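Local coordinates for protein vanadium-dependent bromoperoxidase (Corallina officinalis, PDB 1QHB) that catalyses the vanadate-dependent halogenation of organic substrates, using bromide and hydrogen peroxide, at residues Leu41-Ser46 / Ser52-Phe57; Arg169-Ser174 / Pro179-Phe184. All coordinates share one frame; numbering follows the deposited sequence.

How the interactions relate
Both interactions join residues close in sequence. Interaction 1 (41-46 with 52-57) is mostly buried and lies wholly in the long loop between helix 11-28 and helix 72-84. Interaction 2 (169-174 with 179-184) is a smaller surface contact, where the loop after helix 153-167 meets the start of helix 182-192. The first is pinned by a backbone hydrogen bond and a weak serine one to the same carbonyl, with apolar packing around them. The second has no direct hydrogen bond and relies on one isoleucine and a bridging water. Their centres are 38 Å apart and they do not touch. Only interaction 1 reaches a second subunit.

Interaction 1 of 2, residues Leu41-Ser46 / Ser52-Phe57; sequences LLYRNS and SFIGSF
Tyr-43 and Ser-52 form the polar centre of this contact. The carbonyl oxygen Tyr-43 O accepts a nearly straight bond from Ser-52 N (2.9 Å, N-H...O angle 164°). Ser-52 OG adds a weak bond to Tyr-43 O at 3.3 Å. Its first torsion of 60° sets OG between the backbone N and the carbonyl carbon. Water 1 also donates to Tyr-43 O (2.7 Å) and accepts from Phe-53 N, so the oxygen has three donors, one of them weak.

The tight part lies beyond this. Ile-54 lies roughly perpendicular to the Tyr-43 side chain, with Ile-54 CG1 3.8 Å from Tyr-43 CD2. Gly-55 sits beside the same ring, and a CB there would crowd Tyr-43 CE2. Ile-54 and Gly-55 are the middle residues of a type I turn, closed by Ser-56 N to Phe-53 O. Replacing Tyr-43 by an alanine would probably strip the ring from beside Ile-54 and Gly-55, opening a gap there, and leave Glu-39 without the hydroxyl it bonds. On another flank, Leu-41 CD2 lies 3.7 Å from Phe-53 CE1, the two side chains running alongside.

The looser side is at Asn-45 and Arg-44. Asn-45 only skirts Ser-52, and its OD1 turns to Thr-48 N. The Arg-44 CB points away from 52-57. Arg-44 NH1 meets Leu-41 O in the guanidinium plane at 2.9 Å, while NH2 forms a salt bridge with Asp-501 of the second subunit.

The contact thus folds the loop after helix 11-28 back on itself. Phe-53 packs against helix 72-84, on Pro-72 and Leu-76, and its ring meets that of Phe-75.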
loop_
_atom_site.group_PDB
_atom_site.type_symbol
_atom_site.label_atom_id
_atom_site.label_comp_id
_atom_site.label_asym_id
_atom_site.label_seq_id
_atom_site.Cartn_x
_atom_site.Cartn_y
_atom_site.Cartn_z
ATOM N N LEU A 41 -31.509 7.752 -34.198
ATOM C CA LEU A 41 -30.980 8.380 -35.390
ATOM C C LEU A 41 -31.430 7.675 -36.652
ATOM O O LEU A 41 -30.948 8.127 -37.701
ATOM C CB LEU A 41 -29.427 8.335 -35.411
ATOM C CG LEU A 41 -28.755 9.100 -34.274
ATOM C CD1 LEU A 41 -27.259 8.817 -34.260
ATOM C CD2 LEU A 41 -29.047 10.585 -34.417
ATOM N N LEU A 42 -32.252 6.643 -36.488
ATOM C CA LEU A 42 -32.738 5.912 -37.665
ATOM C C LEU A 42 -33.617 6.773 -38.561
ATOM O O LEU A 42 -33.378 6.815 -39.773
ATOM C CB LEU A 42 -33.477 4.634 -37.201
ATOM C CG LEU A 42 -34.068 3.711 -38.278
ATOM C CD1 LEU A 42 -33.020 3.154 -39.219
ATOM C CD2 LEU A 42 -34.861 2.551 -37.683
ATOM N N TYR A 43 -34.664 7.397 -38.056
ATOM C CA TYR A 43 -35.655 8.084 -38.882
ATOM C C TYR A 43 -35.101 9.388 -39.423
ATOM O O TYR A 43 -34.448 10.198 -38.738
ATOM C CB TYR A 43 -37.008 8.304 -38.150
ATOM C CG TYR A 43 -37.481 6.986 -37.553
ATOM C CD1 TYR A 43 -37.713 5.868 -38.349
ATOM C CD2 TYR A 43 -37.612 6.851 -36.187
ATOM C CE1 TYR A 43 -38.108 4.657 -37.783
ATOM C CE2 TYR A 43 -38.041 5.642 -35.625
ATOM C CZ TYR A 43 -38.291 4.570 -36.422
ATOM O OH TYR A 43 -38.689 3.373 -35.858
ATOM N N ARG A 44 -35.187 9.505 -40.773
ATOM C CA ARG A 44 -34.621 10.705 -41.379
ATOM C C ARG A 44 -35.670 11.609 -42.013
ATOM O O ARG A 44 -36.738 11.161 -42.408
ATOM C CB ARG A 44 -33.643 10.347 -42.489
ATOM C CG ARG A 44 -32.723 9.150 -42.172
ATOM C CD ARG A 44 -31.852 9.451 -40.953
ATOM N NE ARG A 44 -30.828 10.460 -41.261
ATOM C CZ ARG A 44 -29.698 10.579 -40.555
ATOM N NH1 ARG A 44 -29.439 9.797 -39.493
ATOM N NH2 ARG A 44 -28.764 11.465 -40.884
ATOM N N ASN A 45 -35.315 12.884 -42.109
ATOM C CA ASN A 45 -36.085 13.876 -42.803
ATOM C C ASN A 45 -35.783 13.705 -44.310
ATOM O O ASN A 45 -34.642 13.867 -44.746
ATOM C CB ASN A 45 -35.612 15.262 -42.375
ATOM C CG ASN A 45 -36.381 16.379 -43.056
ATOM O OD1 ASN A 45 -36.279 16.545 -44.284
ATOM N ND2 ASN A 45 -37.147 17.155 -42.308
ATOM N N SER A 46 -36.813 13.478 -45.114
ATOM C CA SER A 46 -36.635 13.320 -46.550
ATOM C C SER A 46 -35.952 14.495 -47.244
ATOM O O SER A 46 -35.099 14.261 -48.109
ATOM C CB SER A 46 -38.002 13.091 -47.223
ATOM O OG SER A 46 -38.466 11.776 -46.962
ATOM N N SER A 52 -34.762 12.958 -37.977
ATOM C CA SER A 52 -35.955 13.729 -37.642
ATOM C C SER A 52 -36.355 13.595 -36.174
ATOM O O SER A 52 -37.164 14.400 -35.673
ATOM C CB SER A 52 -37.105 13.204 -38.518
ATOM O OG SER A 52 -37.275 11.792 -38.201
ATOM N N PHE A 53 -35.876 12.552 -35.502
ATOM C CA PHE A 53 -36.129 12.297 -34.095
ATOM C C PHE A 53 -37.589 12.042 -33.778
ATOM O O PHE A 53 -37.944 12.228 -32.621
ATOM C CB PHE A 53 -35.611 13.480 -33.267
ATOM C CG PHE A 53 -34.106 13.557 -33.329
ATOM C CD1 PHE A 53 -33.310 12.502 -32.899
ATOM C CD2 PHE A 53 -33.511 14.685 -33.866
ATOM C CE1 PHE A 53 -31.915 12.543 -33.015
ATOM C CE2 PHE A 53 -32.119 14.754 -33.975
ATOM C CZ PHE A 53 -31.336 13.673 -33.547
ATOM N N ILE A 54 -38.411 11.477 -34.692
ATOM C CA ILE A 54 -39.812 11.238 -34.433
ATOM C C ILE A 54 -40.086 10.128 -33.427
ATOM O O ILE A 54 -41.237 9.984 -32.958
ATOM C CB ILE A 54 -40.613 10.904 -35.736
ATOM C CG1 ILE A 54 -40.125 9.655 -36.429
ATOM C CG2 ILE A 54 -40.602 12.094 -36.727
ATOM C CD1 ILE A 54 -40.916 9.199 -37.632
ATOM N N GLY A 55 -39.086 9.264 -33.147
ATOM C CA GLY A 55 -39.388 8.137 -32.226
ATOM C C GLY A 55 -38.752 8.465 -30.872
ATOM O O GLY A 55 -38.708 7.586 -30.010
ATOM N N SER A 56 -38.344 9.725 -30.697
ATOM C CA SER A 56 -37.676 10.150 -29.496
ATOM C C SER A 56 -38.448 11.162 -28.658
ATOM O O SER A 56 -39.258 11.937 -29.175
ATOM C CB SER A 56 -36.316 10.854 -29.849
ATOM O OG SER A 56 -35.523 9.901 -30.574
ATOM N N PHE A 57 -38.115 11.222 -27.361
ATOM C CA PHE A 57 -38.816 12.212 -26.528
ATOM C C PHE A 57 -38.356 13.592 -26.930
ATOM O O PHE A 57 -37.178 13.849 -26.814
ATOM C CB PHE A 57 -38.427 12.023 -25.069
ATOM C CG PHE A 57 -38.964 13.020 -24.105
ATOM C CD1 PHE A 57 -40.245 12.948 -23.613
ATOM C CD2 PHE A 57 -38.122 14.048 -23.655
ATOM C CE1 PHE A 57 -40.703 13.894 -22.713
ATOM C CE2 PHE A 57 -38.567 14.965 -22.724
ATOM C CZ PHE A 57 -39.861 14.895 -22.284
HETATM O O HOH W 1 -34.356 10.379 -36.054
#

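Interaction 2 of 2, residues Arg169-Ser174 / Pro179-Phe184; sequences RDIEFS and PKNAAF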
loop_
_atom_site.group_PDB
_atom_site.type_symbol
_atom_site.label_atom_id
_atom_site.label_comp_id
_atom_site.label_asym_id
_atom_site.label_seq_id
_atom_site.Cartn_x
_atom_site.Cartn_y
_atom_site.Cartn_z
ATOM N N ARG A 169 -62.381 4.624 -20.165
ATOM C CA ARG A 169 -62.009 5.244 -18.899
ATOM C C ARG A 169 -63.113 5.356 -17.875
ATOM O O ARG A 169 -62.841 5.431 -16.673
ATOM C CB ARG A 169 -61.440 6.664 -19.104
ATOM C CG ARG A 169 -59.964 6.861 -18.821
ATOM C CD ARG A 169 -59.282 8.105 -19.345
ATOM N NE ARG A 169 -57.949 7.643 -19.932
ATOM C CZ ARG A 169 -57.383 8.351 -20.884
ATOM N NH1 ARG A 169 -57.979 9.456 -21.354
ATOM N NH2 ARG A 169 -56.212 8.002 -21.402
ATOM N N ASP A 170 -64.379 5.500 -18.286
ATOM C CA ASP A 170 -65.449 5.716 -17.321
ATOM C C ASP A 170 -66.216 4.445 -17.031
ATOM O O ASP A 170 -67.197 4.437 -16.311
ATOM C CB ASP A 170 -66.307 6.910 -17.753
ATOM C CG ASP A 170 -65.440 8.159 -17.654
ATOM O OD1 ASP A 170 -64.987 8.501 -16.531
ATOM O OD2 ASP A 170 -65.174 8.748 -18.701
ATOM N N ILE A 171 -65.699 3.300 -17.391
ATOM C CA ILE A 171 -66.210 1.987 -17.059
ATOM C C ILE A 171 -65.769 1.633 -15.643
ATOM O O ILE A 171 -64.608 1.863 -15.264
ATOM C CB ILE A 171 -65.646 0.970 -18.064
ATOM C CG1 ILE A 171 -66.365 1.197 -19.407
ATOM C CG2 ILE A 171 -65.869 -0.460 -17.613
ATOM C CD1 ILE A 171 -65.928 0.287 -20.528
ATOM N N GLU A 172 -66.660 1.019 -14.859
ATOM C CA GLU A 172 -66.368 0.603 -13.526
ATOM C C GLU A 172 -65.684 -0.748 -13.451
ATOM O O GLU A 172 -66.152 -1.707 -14.053
ATOM C CB GLU A 172 -67.653 0.497 -12.651
ATOM C CG GLU A 172 -68.348 1.844 -12.610
ATOM C CD GLU A 172 -69.558 1.896 -11.706
ATOM O OE1 GLU A 172 -69.805 1.003 -10.878
ATOM O OE2 GLU A 172 -70.275 2.908 -11.778
ATOM N N PHE A 173 -64.632 -0.847 -12.640
ATOM C CA PHE A 173 -63.961 -2.135 -12.479
ATOM C C PHE A 173 -64.920 -3.261 -12.104
ATOM O O PHE A 173 -64.875 -4.364 -12.650
ATOM C CB PHE A 173 -62.915 -2.023 -11.362
ATOM C CG PHE A 173 -61.720 -1.218 -11.795
ATOM C CD1 PHE A 173 -60.874 -1.738 -12.758
ATOM C CD2 PHE A 173 -61.463 0.022 -11.256
ATOM C CE1 PHE A 173 -59.772 -1.013 -13.185
ATOM C CE2 PHE A 173 -60.328 0.722 -11.658
ATOM C CZ PHE A 173 -59.510 0.221 -12.621
ATOM N N SER A 174 -65.861 -3.023 -11.189
ATOM C CA SER A 174 -66.798 -4.049 -10.788
ATOM C C SER A 174 -67.807 -4.413 -11.860
ATOM O O SER A 174 -68.623 -5.301 -11.604
ATOM C CB SER A 174 -67.556 -3.574 -9.529
ATOM O OG SER A 174 -66.700 -3.586 -8.406
ATOM N N PRO A 179 -73.517 -6.837 -18.334
ATOM C CA PRO A 179 -74.191 -6.700 -19.612
ATOM C C PRO A 179 -74.203 -5.292 -20.119
ATOM O O PRO A 179 -74.043 -5.135 -21.326
ATOM C CB PRO A 179 -75.605 -7.209 -19.357
ATOM C CG PRO A 179 -75.412 -8.222 -18.276
ATOM C CD PRO A 179 -74.344 -7.638 -17.380
ATOM N N LYS A 180 -74.249 -4.264 -19.267
ATOM C CA LYS A 180 -74.208 -2.904 -19.801
ATOM C C LYS A 180 -72.891 -2.568 -20.488
ATOM O O LYS A 180 -72.917 -1.603 -21.269
ATOM C CB LYS A 180 -74.467 -1.845 -18.741
ATOM C CG LYS A 180 -73.398 -1.745 -17.677
ATOM C CD LYS A 180 -73.854 -0.949 -16.465
ATOM C CE LYS A 180 -73.555 0.534 -16.626
ATOM N NZ LYS A 180 -73.460 1.214 -15.303
ATOM N N ASN A 181 -71.788 -3.272 -20.226
ATOM C CA ASN A 181 -70.516 -2.945 -20.866
ATOM C C ASN A 181 -70.132 -3.984 -21.880
ATOM O O ASN A 181 -69.085 -3.935 -22.538
ATOM C CB ASN A 181 -69.407 -2.829 -19.786
ATOM C CG ASN A 181 -69.668 -1.627 -18.889
ATOM O OD1 ASN A 181 -69.983 -0.596 -19.463
ATOM N ND2 ASN A 181 -69.595 -1.673 -17.584
ATOM N N ALA A 182 -70.966 -5.001 -22.081
ATOM C CA ALA A 182 -70.612 -6.078 -23.012
ATOM C C ALA A 182 -70.176 -5.666 -24.392
ATOM O O ALA A 182 -69.253 -6.262 -24.961
ATOM C CB ALA A 182 -71.769 -7.068 -23.074
ATOM N N ALA A 183 -70.817 -4.721 -25.050
ATOM C CA ALA A 183 -70.482 -4.321 -26.408
ATOM C C ALA A 183 -69.064 -3.773 -26.419
ATOM O O ALA A 183 -68.331 -4.227 -27.317
ATOM C CB ALA A 183 -71.477 -3.284 -26.940
ATOM N N PHE A 184 -68.710 -2.868 -25.523
ATOM C CA PHE A 184 -67.336 -2.391 -25.424
ATOM C C PHE A 184 -66.358 -3.488 -25.011
ATOM O O PHE A 184 -65.322 -3.723 -25.628
ATOM C CB PHE A 184 -67.273 -1.220 -24.408
ATOM C CG PHE A 184 -65.857 -0.720 -24.318
ATOM C CD1 PHE A 184 -65.407 0.221 -25.224
ATOM C CD2 PHE A 184 -64.980 -1.240 -23.363
ATOM C CE1 PHE A 184 -64.093 0.672 -25.161
ATOM C CE2 PHE A 184 -63.668 -0.794 -23.330
ATOM C CZ PHE A 184 -63.240 0.171 -24.235
HETATM O O HOH W 2 -69.518 0.697 -15.916
#
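The Phe-184 ring and the Asn-181 amide are the two flat groups here, and both meet Ile-171. The isoleucine CD1 comes to the ring at a slant, with Ile-171 CD1 closest to Phe-184 CD2 at 3.4 Å. This is a tight approach for two carbons. CE2 and CG lie somewhat farther from the same methyl. Phe-184 has its CG opposite the backbone N (chi1 -179°), which carries the ring out from the helix to Ile-171.

The amide meets another part of the same side chain. Asn-181 ND2 is 3.9 Å from Ile-171 CG2, and Asn-181 OD1 is 4.0 Å from Ile-171 CG1. The two side chains run antiparallel alongside one another. These are plain van der Waals contacts. The polar work of the amide is done on other partners. Asn-181 ND2 donates to water 2 at 2.9 Å, and this water also accepts from Glu-172 N at 3.1 Å. ND2 bonds the backbone oxygen of Glu-175 as well. Two acceptors for one nitrogen would tend to fix the rotation of the amide.

Charge adds little across the contact. Glu-172 OE2 and Lys-180 NZ are 5.0 Å apart and do not meet. Lys-180 pairs instead with Glu-175, and Glu-172 has a long, weak ion pair with Arg-321.

The arrangement is a helix-loop-helix connection. The loop leaves helix 153-167 and turns back, so that Ile-171 rests on Asn-181, just before helix 182-192, and on Phe-184 in its first turn. It is a surface link between two helices of this mostly helical and loop chain, away from the vanadate and calcium sites.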